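PDB 4P52: homoserine kinase from Cytophaga hutchinsonii, which catalyses the ATP-dependent phosphorylation of L-homoserine to O-phospho-L-homoserine, a step on the route to threonine, and belongs to the GHMP kinase family. Local coordinates for residues K28-P32 with A123-A127; V142-L146 with V165-Y170; K84-S90 with G152-A156; V66-T72 with I104-K110. One frame throughout, in Å; residues are numbered along the deposited sequence.

Interaction 1: K28-P32 with A123-A127; sequences KVFAP and ASTVA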
loop_
_atom_site.group_PDB
_atom_site.type_symbol
_atom_site.label_atom_id
_atom_site.label_comp_id
_atom_site.label_asym_id
_atom_site.label_seq_id
_atom_site.Cartn_x
_atom_site.Cartn_y
_atom_site.Cartn_z
ATOM N N LYS A 28 21.513 -0.587 31.571
ATOM C CA LYS A 28 21.996 -0.013 30.341
ATOM C C LYS A 28 21.233 -0.633 29.164
ATOM O O LYS A 28 21.159 -1.863 29.041
ATOM C CB LYS A 28 23.491 -0.264 30.237
ATOM C CG LYS A 28 24.181 0.651 29.259
ATOM C CD LYS A 28 25.696 0.568 29.343
ATOM C CE LYS A 28 26.284 1.640 28.434
ATOM N NZ LYS A 28 27.725 1.395 28.158
ATOM N N VAL A 29 20.641 0.200 28.314
ATOM C CA VAL A 29 19.915 -0.317 27.165
ATOM C C VAL A 29 20.493 0.213 25.871
ATOM O O VAL A 29 20.906 1.380 25.775
ATOM C CB VAL A 29 18.418 0.026 27.210
ATOM C CG1 VAL A 29 17.744 -0.436 25.927
ATOM C CG2 VAL A 29 17.740 -0.636 28.405
ATOM N N PHE A 30 20.500 -0.636 24.860
ATOM C CA PHE A 30 20.905 -0.222 23.544
ATOM C C PHE A 30 19.672 -0.217 22.644
ATOM O O PHE A 30 18.853 -1.114 22.716
ATOM C CB PHE A 30 21.974 -1.177 23.019
ATOM C CG PHE A 30 22.167 -1.131 21.537
ATOM C CD1 PHE A 30 21.309 -1.846 20.677
ATOM C CD2 PHE A 30 23.207 -0.381 20.983
ATOM C CE1 PHE A 30 21.482 -1.815 19.291
ATOM C CE2 PHE A 30 23.395 -0.350 19.600
ATOM C CZ PHE A 30 22.533 -1.079 18.752
ATOM N N ALA A 31 19.535 0.788 21.787
ATOM C CA ALA A 31 18.392 0.828 20.874
ATOM C C ALA A 31 18.912 1.080 19.468
ATOM O O ALA A 31 19.797 1.907 19.292
ATOM C CB ALA A 31 17.383 1.865 21.294
ATOM N N PRO A 32 18.366 0.363 18.466
ATOM C CA PRO A 32 18.954 0.380 17.141
ATOM C C PRO A 32 18.576 1.543 16.224
ATOM O O PRO A 32 17.473 2.117 16.313
ATOM C CB PRO A 32 18.473 -0.948 16.548
ATOM C CG PRO A 32 17.131 -1.142 17.152
ATOM C CD PRO A 32 17.204 -0.539 18.535
ATOM N N ALA A 123 16.207 6.555 18.678
ATOM C CA ALA A 123 16.971 5.502 19.334
ATOM C C ALA A 123 17.247 5.872 20.789
ATOM O O ALA A 123 17.031 5.060 21.696
ATOM C CB ALA A 123 18.273 5.229 18.580
ATOM N N SER A 124 17.664 7.115 21.007
ATOM C CA SER A 124 17.893 7.620 22.355
ATOM C C SER A 124 16.637 7.534 23.207
ATOM O O SER A 124 16.665 7.088 24.368
ATOM C CB SER A 124 18.340 9.071 22.262
ATOM O OG SER A 124 19.682 9.129 21.799
ATOM N N THR A 125 15.532 7.982 22.621
ATOM C CA THR A 125 14.274 8.098 23.315
ATOM C C THR A 125 13.738 6.712 23.662
ATOM O O THR A 125 13.279 6.483 24.795
ATOM C CB THR A 125 13.266 8.824 22.422
ATOM O OG1 THR A 125 13.819 10.086 22.023
ATOM C CG2 THR A 125 11.977 9.052 23.156
ATOM N N VAL A 126 13.811 5.795 22.689
ATOM C CA VAL A 126 13.350 4.424 22.872
ATOM C C VAL A 126 14.241 3.742 23.931
ATOM O O VAL A 126 13.733 3.068 24.830
ATOM C CB VAL A 126 13.350 3.661 21.533
ATOM C CG1 VAL A 126 13.248 2.172 21.744
ATOM C CG2 VAL A 126 12.211 4.144 20.659
ATOM N N ALA A 127 15.554 3.949 23.845
ATOM C CA ALA A 127 16.454 3.460 24.860
ATOM C C ALA A 127 16.066 3.906 26.278
ATOM O O ALA A 127 15.981 3.062 27.189
ATOM C CB ALA A 127 17.887 3.828 24.544
#

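Interaction 2: V142-L146 with V165-Y170; sequences VKDLL and VAPCLY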
loop_
_atom_site.group_PDB
_atom_site.type_symbol
_atom_site.label_atom_id
_atom_site.label_comp_id
_atom_site.label_asym_id
_atom_site.label_seq_id
_atom_site.Cartn_x
_atom_site.Cartn_y
_atom_site.Cartn_z
ATOM N N VAL A 142 5.656 -3.568 26.784
ATOM C CA VAL A 142 6.522 -2.916 25.789
ATOM C C VAL A 142 5.687 -2.195 24.728
ATOM O O VAL A 142 5.937 -1.019 24.421
ATOM C CB VAL A 142 7.562 -3.898 25.186
ATOM C CG1 VAL A 142 8.296 -3.272 24.009
ATOM C CG2 VAL A 142 8.555 -4.353 26.265
ATOM N N LYS A 143 4.679 -2.895 24.210
ATOM C CA LYS A 143 3.655 -2.305 23.359
ATOM C C LYS A 143 3.300 -0.876 23.796
ATOM O O LYS A 143 3.310 0.048 22.979
ATOM C CB LYS A 143 2.392 -3.194 23.366
ATOM C CG LYS A 143 1.137 -2.520 22.816
ATOM C CD LYS A 143 -0.147 -3.311 23.094
ATOM C CE LYS A 143 -1.365 -2.392 22.929
ATOM N NZ LYS A 143 -2.613 -3.051 22.445
ATOM N N ASP A 144 2.992 -0.704 25.083
ATOM C CA ASP A 144 2.412 0.534 25.575
ATOM C C ASP A 144 3.415 1.638 25.824
ATOM O O ASP A 144 3.019 2.738 26.210
ATOM C CB ASP A 144 1.587 0.272 26.825
ATOM C CG ASP A 144 0.305 -0.495 26.517
ATOM O OD1 ASP A 144 -0.518 0.030 25.724
ATOM O OD2 ASP A 144 0.139 -1.626 27.046
ATOM N N LEU A 145 4.704 1.364 25.594
ATOM C CA LEU A 145 5.717 2.402 25.745
ATOM C C LEU A 145 5.755 3.374 24.581
ATOM O O LEU A 145 6.270 4.502 24.733
ATOM C CB LEU A 145 7.099 1.815 25.965
ATOM C CG LEU A 145 7.213 0.807 27.107
ATOM C CD1 LEU A 145 8.635 0.272 27.158
ATOM C CD2 LEU A 145 6.773 1.408 28.442
ATOM N N LEU A 146 5.203 2.965 23.437
ATOM C CA LEU A 146 5.279 3.790 22.229
ATOM C C LEU A 146 4.815 5.263 22.414
ATOM O O LEU A 146 5.542 6.186 22.021
ATOM C CB LEU A 146 4.576 3.115 21.049
ATOM C CG LEU A 146 4.672 3.886 19.732
ATOM C CD1 LEU A 146 6.110 4.155 19.319
ATOM C CD2 LEU A 146 3.972 3.101 18.641
ATOM N N VAL A 165 10.328 5.435 15.400
ATOM C CA VAL A 165 10.143 5.054 16.783
ATOM C C VAL A 165 9.579 3.639 16.942
ATOM O O VAL A 165 10.120 2.860 17.723
ATOM C CB VAL A 165 9.243 6.056 17.535
ATOM C CG1 VAL A 165 9.129 5.665 18.986
ATOM C CG2 VAL A 165 9.825 7.460 17.491
ATOM N N ALA A 166 8.500 3.302 16.216
ATOM C CA ALA A 166 7.870 1.984 16.369
ATOM C C ALA A 166 8.817 0.801 16.063
ATOM O O ALA A 166 8.933 -0.113 16.903
ATOM C CB ALA A 166 6.562 1.878 15.593
ATOM N N PRO A 167 9.509 0.816 14.894
ATOM C CA PRO A 167 10.433 -0.302 14.616
ATOM C C PRO A 167 11.639 -0.323 15.570
ATOM O O PRO A 167 12.220 -1.401 15.855
ATOM C CB PRO A 167 10.893 -0.057 13.168
ATOM C CG PRO A 167 10.668 1.399 12.934
ATOM C CD PRO A 167 9.484 1.797 13.790
ATOM N N CYS A 168 12.011 0.853 16.061
ATOM C CA CYS A 168 13.081 0.935 17.000
ATOM C C CYS A 168 12.685 0.208 18.294
ATOM O O CYS A 168 13.435 -0.622 18.811
ATOM C CB CYS A 168 13.437 2.391 17.290
ATOM S SG CYS A 168 14.817 2.456 18.442
ATOM N N LEU A 169 11.506 0.526 18.796
ATOM C CA LEU A 169 11.009 -0.046 20.025
ATOM C C LEU A 169 10.563 -1.494 19.874
ATOM O O LEU A 169 10.773 -2.289 20.770
ATOM C CB LEU A 169 9.851 0.801 20.573
ATOM C CG LEU A 169 9.090 0.284 21.793
ATOM C CD1 LEU A 169 9.942 0.204 23.071
ATOM C CD2 LEU A 169 7.858 1.156 22.002
ATOM N N TYR A 170 9.939 -1.829 18.755
ATOM C CA TYR A 170 9.310 -3.128 18.610
ATOM C C TYR A 170 10.192 -4.093 17.900
ATOM O O TYR A 170 9.936 -5.283 17.934
ATOM C CB TYR A 170 8.015 -3.029 17.820
ATOM C CG TYR A 170 6.928 -2.264 18.511
ATOM C CD1 TYR A 170 6.789 -2.288 19.889
ATOM C CD2 TYR A 170 6.013 -1.521 17.780
ATOM C CE1 TYR A 170 5.781 -1.570 20.522
ATOM C CE2 TYR A 170 5.000 -0.811 18.402
ATOM C CZ TYR A 170 4.885 -0.849 19.770
ATOM O OH TYR A 170 3.861 -0.151 20.363
#

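Interaction 3: K84-S90 with G152-A156; sequences KNTVSIS and GEFLA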
loop_
_atom_site.group_PDB
_atom_site.type_symbol
_atom_site.label_atom_id
_atom_site.label_comp_id
_atom_site.label_asym_id
_atom_site.label_seq_id
_atom_site.Cartn_x
_atom_site.Cartn_y
_atom_site.Cartn_z
ATOM N N LYS A 84 14.439 20.004 28.268
ATOM C CA LYS A 84 14.708 20.220 26.849
ATOM C C LYS A 84 15.198 18.968 26.122
ATOM O O LYS A 84 15.282 18.979 24.898
ATOM C CB LYS A 84 15.739 21.333 26.654
ATOM C CG LYS A 84 15.184 22.746 26.787
ATOM C CD LYS A 84 16.273 23.788 26.583
ATOM C CE LYS A 84 15.749 25.179 26.872
ATOM N NZ LYS A 84 16.754 25.904 27.697
ATOM N N ASN A 85 15.539 17.908 26.863
ATOM C CA ASN A 85 16.114 16.704 26.257
ATOM C C ASN A 85 15.100 15.584 26.083
ATOM O O ASN A 85 14.314 15.276 26.993
ATOM C CB ASN A 85 17.335 16.197 27.034
ATOM C CG ASN A 85 18.076 15.077 26.300
ATOM O OD1 ASN A 85 17.495 14.041 25.975
ATOM N ND2 ASN A 85 19.367 15.279 26.046
ATOM N N THR A 86 15.151 14.966 24.915
ATOM C CA THR A 86 14.146 13.997 24.534
ATOM C C THR A 86 14.028 12.808 25.509
ATOM O O THR A 86 12.923 12.383 25.852
ATOM C CB THR A 86 14.323 13.545 23.060
ATOM O OG1 THR A 86 13.159 12.839 22.662
ATOM C CG2 THR A 86 15.538 12.644 22.861
ATOM N N VAL A 87 15.165 12.319 25.988
ATOM C CA VAL A 87 15.218 11.147 26.842
ATOM C C VAL A 87 14.646 11.450 28.227
ATOM O O VAL A 87 13.827 10.698 28.745
ATOM C CB VAL A 87 16.664 10.649 26.975
ATOM C CG1 VAL A 87 16.735 9.443 27.895
ATOM C CG2 VAL A 87 17.244 10.318 25.611
ATOM N N SER A 88 15.068 12.557 28.822
ATOM C CA SER A 88 14.567 12.945 30.130
ATOM C C SER A 88 13.074 13.315 30.121
ATOM O O SER A 88 12.352 13.009 31.082
ATOM C CB SER A 88 15.438 14.043 30.751
ATOM O OG SER A 88 15.842 14.984 29.777
ATOM N N ILE A 89 12.607 13.937 29.032
ATOM C CA ILE A 89 11.185 14.297 28.911
ATOM C C ILE A 89 10.358 13.020 28.905
ATOM O O ILE A 89 9.398 12.899 29.658
ATOM C CB ILE A 89 10.881 15.181 27.666
ATOM C CG1 ILE A 89 11.495 16.581 27.830
ATOM C CG2 ILE A 89 9.369 15.295 27.408
ATOM C CD1 ILE A 89 11.630 17.354 26.522
ATOM N N SER A 90 10.759 12.063 28.076
ATOM C CA SER A 90 10.091 10.762 27.989
ATOM C C SER A 90 9.964 10.033 29.317
ATOM O O SER A 90 8.879 9.532 29.669
ATOM C CB SER A 90 10.883 9.867 27.062
ATOM O OG SER A 90 11.042 10.516 25.828
ATOM N N GLY A 152 7.719 12.292 24.017
ATOM C CA GLY A 152 9.092 12.715 24.234
ATOM C C GLY A 152 9.678 13.414 23.025
ATOM O O GLY A 152 10.106 14.570 23.119
ATOM N N GLU A 153 9.692 12.710 21.897
ATOM C CA GLU A 153 10.133 13.247 20.603
ATOM C C GLU A 153 9.419 14.546 20.202
ATOM O O GLU A 153 10.050 15.495 19.723
ATOM C CB GLU A 153 9.838 12.225 19.520
ATOM C CG GLU A 153 10.834 11.104 19.414
ATOM C CD GLU A 153 11.881 11.410 18.374
ATOM O OE1 GLU A 153 11.616 11.159 17.164
ATOM O OE2 GLU A 153 12.954 11.910 18.785
ATOM N N PHE A 154 8.099 14.554 20.369
ATOM C CA PHE A 154 7.274 15.679 20.003
ATOM C C PHE A 154 7.652 16.907 20.828
ATOM O O PHE A 154 8.002 17.941 20.262
ATOM C CB PHE A 154 5.782 15.328 20.135
ATOM C CG PHE A 154 4.852 16.422 19.674
ATOM C CD1 PHE A 154 4.678 16.687 18.308
ATOM C CD2 PHE A 154 4.144 17.200 20.610
ATOM C CE1 PHE A 154 3.823 17.707 17.888
ATOM C CE2 PHE A 154 3.284 18.216 20.194
ATOM C CZ PHE A 154 3.125 18.469 18.830
ATOM N N LEU A 155 7.615 16.788 22.153
ATOM C CA LEU A 155 7.967 17.913 23.031
ATOM C C LEU A 155 9.405 18.434 22.857
ATOM O O LEU A 155 9.640 19.611 23.025
ATOM C CB LEU A 155 7.684 17.587 24.502
ATOM C CG LEU A 155 6.208 17.456 24.884
ATOM C CD1 LEU A 155 6.039 16.689 26.189
ATOM C CD2 LEU A 155 5.546 18.827 24.973
ATOM N N ALA A 156 10.356 17.575 22.513
ATOM C CA ALA A 156 11.748 18.008 22.347
ATOM C C ALA A 156 12.077 18.575 20.964
ATOM O O ALA A 156 12.584 19.678 20.856
ATOM C CB ALA A 156 12.703 16.881 22.692
#

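Interaction 4: V66-T72 with I104-K110; sequences VRITSIT and IEIELTK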
loop_
_atom_site.group_PDB
_atom_site.type_symbol
_atom_site.label_atom_id
_atom_site.label_comp_id
_atom_site.label_asym_id
_atom_site.label_seq_id
_atom_site.Cartn_x
_atom_site.Cartn_y
_atom_site.Cartn_z
ATOM N N VAL A 66 14.420 13.831 37.350
ATOM C CA VAL A 66 15.117 13.154 36.297
ATOM C C VAL A 66 16.204 14.111 35.838
ATOM O O VAL A 66 15.898 15.223 35.459
ATOM C CB VAL A 66 14.147 12.835 35.153
ATOM C CG1 VAL A 66 14.865 12.154 34.000
ATOM C CG2 VAL A 66 13.005 11.967 35.670
ATOM N N ARG A 67 17.464 13.686 35.885
ATOM C CA ARG A 67 18.593 14.570 35.585
ATOM C C ARG A 67 19.521 13.942 34.592
ATOM O O ARG A 67 19.730 12.741 34.614
ATOM C CB ARG A 67 19.404 14.873 36.850
ATOM C CG ARG A 67 18.607 15.439 38.014
ATOM C CD ARG A 67 19.495 15.764 39.200
ATOM N NE ARG A 67 20.294 14.623 39.649
ATOM C CZ ARG A 67 19.815 13.568 40.316
ATOM N NH1 ARG A 67 18.514 13.470 40.617
ATOM N NH2 ARG A 67 20.645 12.592 40.687
ATOM N N ILE A 68 20.118 14.750 33.734
ATOM C CA ILE A 68 21.133 14.230 32.838
ATOM C C ILE A 68 22.537 14.454 33.378
ATOM O O ILE A 68 22.989 15.577 33.559
ATOM C CB ILE A 68 20.988 14.780 31.429
ATOM C CG1 ILE A 68 19.643 14.288 30.889
ATOM C CG2 ILE A 68 22.188 14.349 30.582
ATOM C CD1 ILE A 68 19.215 14.942 29.601
ATOM N N THR A 69 23.215 13.352 33.615
ATOM C CA THR A 69 24.503 13.334 34.259
ATOM C C THR A 69 25.578 13.572 33.226
ATOM O O THR A 69 26.604 14.154 33.533
ATOM C CB THR A 69 24.691 11.953 34.944
ATOM O OG1 THR A 69 24.114 12.008 36.251
ATOM C CG2 THR A 69 26.166 11.491 35.014
ATOM N N SER A 70 25.356 13.122 31.997
ATOM C CA SER A 70 26.444 13.049 31.048
ATOM C C SER A 70 25.976 12.629 29.664
ATOM O O SER A 70 25.124 11.747 29.534
ATOM C CB SER A 70 27.482 12.068 31.577
ATOM O OG SER A 70 27.985 11.259 30.539
ATOM N N ILE A 71 26.551 13.254 28.640
ATOM C CA ILE A 71 26.288 12.907 27.236
ATOM C C ILE A 71 27.615 12.760 26.494
ATOM O O ILE A 71 28.491 13.593 26.622
ATOM C CB ILE A 71 25.390 13.960 26.540
ATOM C CG1 ILE A 71 24.062 14.143 27.301
ATOM C CG2 ILE A 71 25.111 13.560 25.105
ATOM C CD1 ILE A 71 23.156 15.217 26.729
ATOM N N THR A 72 27.742 11.706 25.712
ATOM C CA THR A 72 28.993 11.342 25.054
ATOM C C THR A 72 28.642 11.095 23.601
ATOM O O THR A 72 27.512 10.661 23.318
ATOM C CB THR A 72 29.512 10.011 25.647
ATOM O OG1 THR A 72 29.661 10.159 27.059
ATOM C CG2 THR A 72 30.847 9.559 25.041
ATOM N N ILE A 104 16.172 9.808 39.028
ATOM C CA ILE A 104 16.824 9.074 37.968
ATOM C C ILE A 104 17.956 9.911 37.405
ATOM O O ILE A 104 17.737 11.075 37.054
ATOM C CB ILE A 104 15.853 8.787 36.798
ATOM C CG1 ILE A 104 14.730 7.829 37.195
ATOM C CG2 ILE A 104 16.596 8.238 35.600
ATOM C CD1 ILE A 104 15.167 6.442 37.636
ATOM N N GLU A 105 19.155 9.331 37.317
ATOM C CA GLU A 105 20.246 9.937 36.552
ATOM C C GLU A 105 20.400 9.210 35.243
ATOM O O GLU A 105 20.327 7.979 35.200
ATOM C CB GLU A 105 21.559 9.851 37.293
ATOM C CG GLU A 105 21.581 10.579 38.622
ATOM C CD GLU A 105 22.874 10.347 39.399
ATOM O OE1 GLU A 105 23.593 9.346 39.124
ATOM O OE2 GLU A 105 23.170 11.170 40.296
ATOM N N ILE A 106 20.648 9.969 34.183
ATOM C CA ILE A 106 20.790 9.432 32.847
ATOM C C ILE A 106 22.183 9.720 32.350
ATOM O O ILE A 106 22.629 10.844 32.423
ATOM C CB ILE A 106 19.786 10.112 31.883
ATOM C CG1 ILE A 106 18.351 9.901 32.381
ATOM C CG2 ILE A 106 19.981 9.648 30.434
ATOM C CD1 ILE A 106 17.359 10.899 31.846
ATOM N N GLU A 107 22.873 8.704 31.852
ATOM C CA GLU A 107 24.089 8.877 31.083
ATOM C C GLU A 107 23.732 8.417 29.679
ATOM O O GLU A 107 23.273 7.297 29.490
ATOM C CB GLU A 107 25.229 8.036 31.652
ATOM C CG GLU A 107 25.724 8.499 33.012
ATOM C CD GLU A 107 26.455 7.420 33.819
ATOM O OE1 GLU A 107 27.000 6.469 33.209
ATOM O OE2 GLU A 107 26.488 7.512 35.079
ATOM N N LEU A 108 23.919 9.283 28.689
ATOM C CA LEU A 108 23.569 8.938 27.314
ATOM C C LEU A 108 24.802 8.816 26.440
ATOM O O LEU A 108 25.620 9.716 26.407
ATOM C CB LEU A 108 22.596 9.974 26.746
ATOM C CG LEU A 108 22.425 10.038 25.218
ATOM C CD1 LEU A 108 21.907 8.742 24.587
ATOM C CD2 LEU A 108 21.505 11.196 24.849
ATOM N N THR A 109 24.921 7.711 25.717
ATOM C CA THR A 109 26.034 7.511 24.797
ATOM C C THR A 109 25.546 7.390 23.366
ATOM O O THR A 109 24.921 6.398 23.000
ATOM C CB THR A 109 26.799 6.214 25.107
ATOM O OG1 THR A 109 27.040 6.107 26.518
ATOM C CG2 THR A 109 28.109 6.173 24.349
ATOM N N LYS A 110 25.845 8.393 22.552
ATOM C CA LYS A 110 25.618 8.318 21.108
ATOM C C LYS A 110 26.673 7.440 20.464
ATOM O O LYS A 110 27.873 7.728 20.544
ATOM C CB LYS A 110 25.641 9.701 20.451
ATOM C CG LYS A 110 24.630 10.674 21.018
ATOM C CD LYS A 110 23.198 10.239 20.762
ATOM C CE LYS A 110 22.837 10.372 19.290
ATOM N NZ LYS A 110 21.368 10.270 19.062
HETATM O O HOH W 1 27.358 9.272 28.608
#

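Interaction 1: K28-P32 with A123-A127
A31 sets its methyl against helix 120-135 where A123 and A127 present theirs one turn apart. CB of A31 lies 3.8 Å from CB of A127 and sits over the carbonyl oxygen of A123, with A123 CB and V126 CG1 flanking it. V126 reaches this spot because CG1 stands anti to its backbone N (chi1 164°), while CG2 turns to V165 of helix 162-170. V29, two residues back on the same side of the strand, adds a looser touch, its CG1 4.5 Å from A127 CB. The methyl of A123 lies against the strand's carbonyls, 3.7 Å from A31 O, with P32 O slightly farther off. No hydrogen bond crosses the contact: the A123 carbonyl that faces A31 is occupied by A127 N within the helix. Alanine suits these positions because methyls let the axes of the two short segments come within 7.2 Å, at an angle of 141°.

The next shell holds both partners. A31 and V29 make backbone bonds with D54 and V56 of strand 52-61, and the D54 carboxylate is hydrogen-bonded to S124 OG; V126 backs onto V165, C168 and L169 of helix 162-170. Such close seating of a helix on a mixed sheet belongs to the N-terminal domain of GHMP kinases, where this helix follows the glycine-rich loop that, in relatives, wraps the ATP phosphates.

Interaction 2: V142-L146 with V165-Y170
L146 enters helix 162-170 as a knob in the hole formed by V165, A166, L169 and Y170. Its CG stands anti to the backbone N (chi1 -177°), which carries the fork into the helix surface: CD1 goes to V165, nearest at CG1, while CD2 lies 4.2 Å from A166 CB and 4.1 Å from Y170 CE2. The leucine and tyrosine side chains cross at about a right angle, so that the leucine passes beside the phenol end.

The phenol does polar work as well. Y170 OH donates to K143 O at 2.7 Å, lying in the carbonyl plane on a lone pair with a C=O...donor angle of 126°, and that oxygen in turn sits in the plane of the ring, at its edge. A long, rigid tyrosine thus reaches across to the turn and fastens the backbone ahead of L146. L169 packs beside it: its CD2 is 3.9 Å from L146 CB, and the side chains of L169 and V142 pass each other in opposite directions, CD1 of L169 4.0 Å from CG1 of V142.

L145 turns to V129 and N133 of helix 120-135, V165 meets V126 of that helix and A149 of helix 146-157, and C168 reaches A31 and P32 of strand 26-36. The contact therefore ties the turn leading into helix 146-157 to a helix wedged between its neighbours and the sheet.

Interaction 3: K84-S90 with G152-A156
S90 and G152 mark the close approach of helices 86-98 and 146-157, their CA atoms 4.3 Å apart and S90 OG next to the CA of G152. Glycine fits because a CB at this position would run straight into that hydroxyl.

The polar bonds all lie within the first segment or lead out of the pair. With chi1 at -55°, S90 OG is anti to the carbonyl carbon, a position from which it turns back along the helix and donates to T86 O at 2.7 Å; S90 N binds the same oxygen from the opposite face of the carbonyl. Replacing S90 with an alanine would remove one of these two donors, and is likely to weaken the hold on T86 O, left to S90 N, and to open a gap over G152. N85 caps the helix start, its OD1 accepting from V87 N at 2.9 Å in the carbonyl plane. T86 OG1 finds its partner in T125, and E153 OE2 in S121, both of helix 120-135.

Apolar contacts fill the outer part. A156 sets its methyl 3.7 Å from T86 CB and 4.0 Å from I89 CD1, while I89 CG2 meets L155 CD1 at 3.8 Å, branched side chains closing the seam toward solvent.

The axes of the two short helical segments come within 8.2 Å at an angle of 124°. Helix 120-135 lies against both through T125, and the N85 and S88 side of helix 86-98 rests on strands 66-72 and 103-110.

Interaction 4: V66-T72 with I104-K110
L108 O is gripped twice, by T72 N at 3.0 Å and by a water that donates to it at 2.8 Å. The same water is hydrogen-bonded to S70 OG and T72 OG1, small hydroxyls that fit the side of the sheet where it sits. The two strands run parallel, with R67, T69 and T72 giving backbone N-H groups to I104, I106 and L108, and I106, L108 and K110 giving theirs in return. Between I68 and S70 the register slips by one residue, a beta bulge at T69, whose N still reaches I106 O at 2.8 Å.

On the polar side, R67 NH2 forms a salt bridge with E105 OE2 at 2.9 Å. The carboxylate oxygen lies near the guanidinium plane but is met on its anti side; the two planes are turned 76° apart, and one N-H...O bond joins them rather than a bidentate pair. A leucine in place of E105 would remove the negative mate and is likely to leave R67 without a charged partner across the strands, leaning on S61 and the K63 carbonyl. E107 lies alongside T69, its carboxylate paired with R59.

The opposite side is apolar: V66 CG1 touches I106 CD1 at 3.5 Å, and I71 CG2 lies 4.3 Å from L108 CD2. Beta-branched residues and leucine suit this side, where V66, I68 and I106 meet S88 of helix 86-98 in a beta-alpha-beta crossover. The chemistry implies an amphipathic ladder, oily beneath its helix and charged or hydrated on the other side.

Interactions 1 and 2 are buried, whereas 3 and 4 are partly buried, with some residues exposed. Helix 120-135 is the common neighbour: it supplies half of interaction 1, meets interaction 2 through V126, probably bonds to interaction 3, T125 OG1 to T86 OG1 at 2.9 Å, and meets interaction 4 where S124 packs on L108. Interactions 3 and 4 share the crossover unit, since helix 86-98 covers the strands of interaction 4. Chemistry follows place. The interior contact of 28-32 with 123-127 relies on methyls; 142-146 with 165-170 adds one phenol bond to a leucine knob; the helix pair meets around glycine and alanine; and only the strand pair crosses its interface with a backbone ladder, a salt bridge and water.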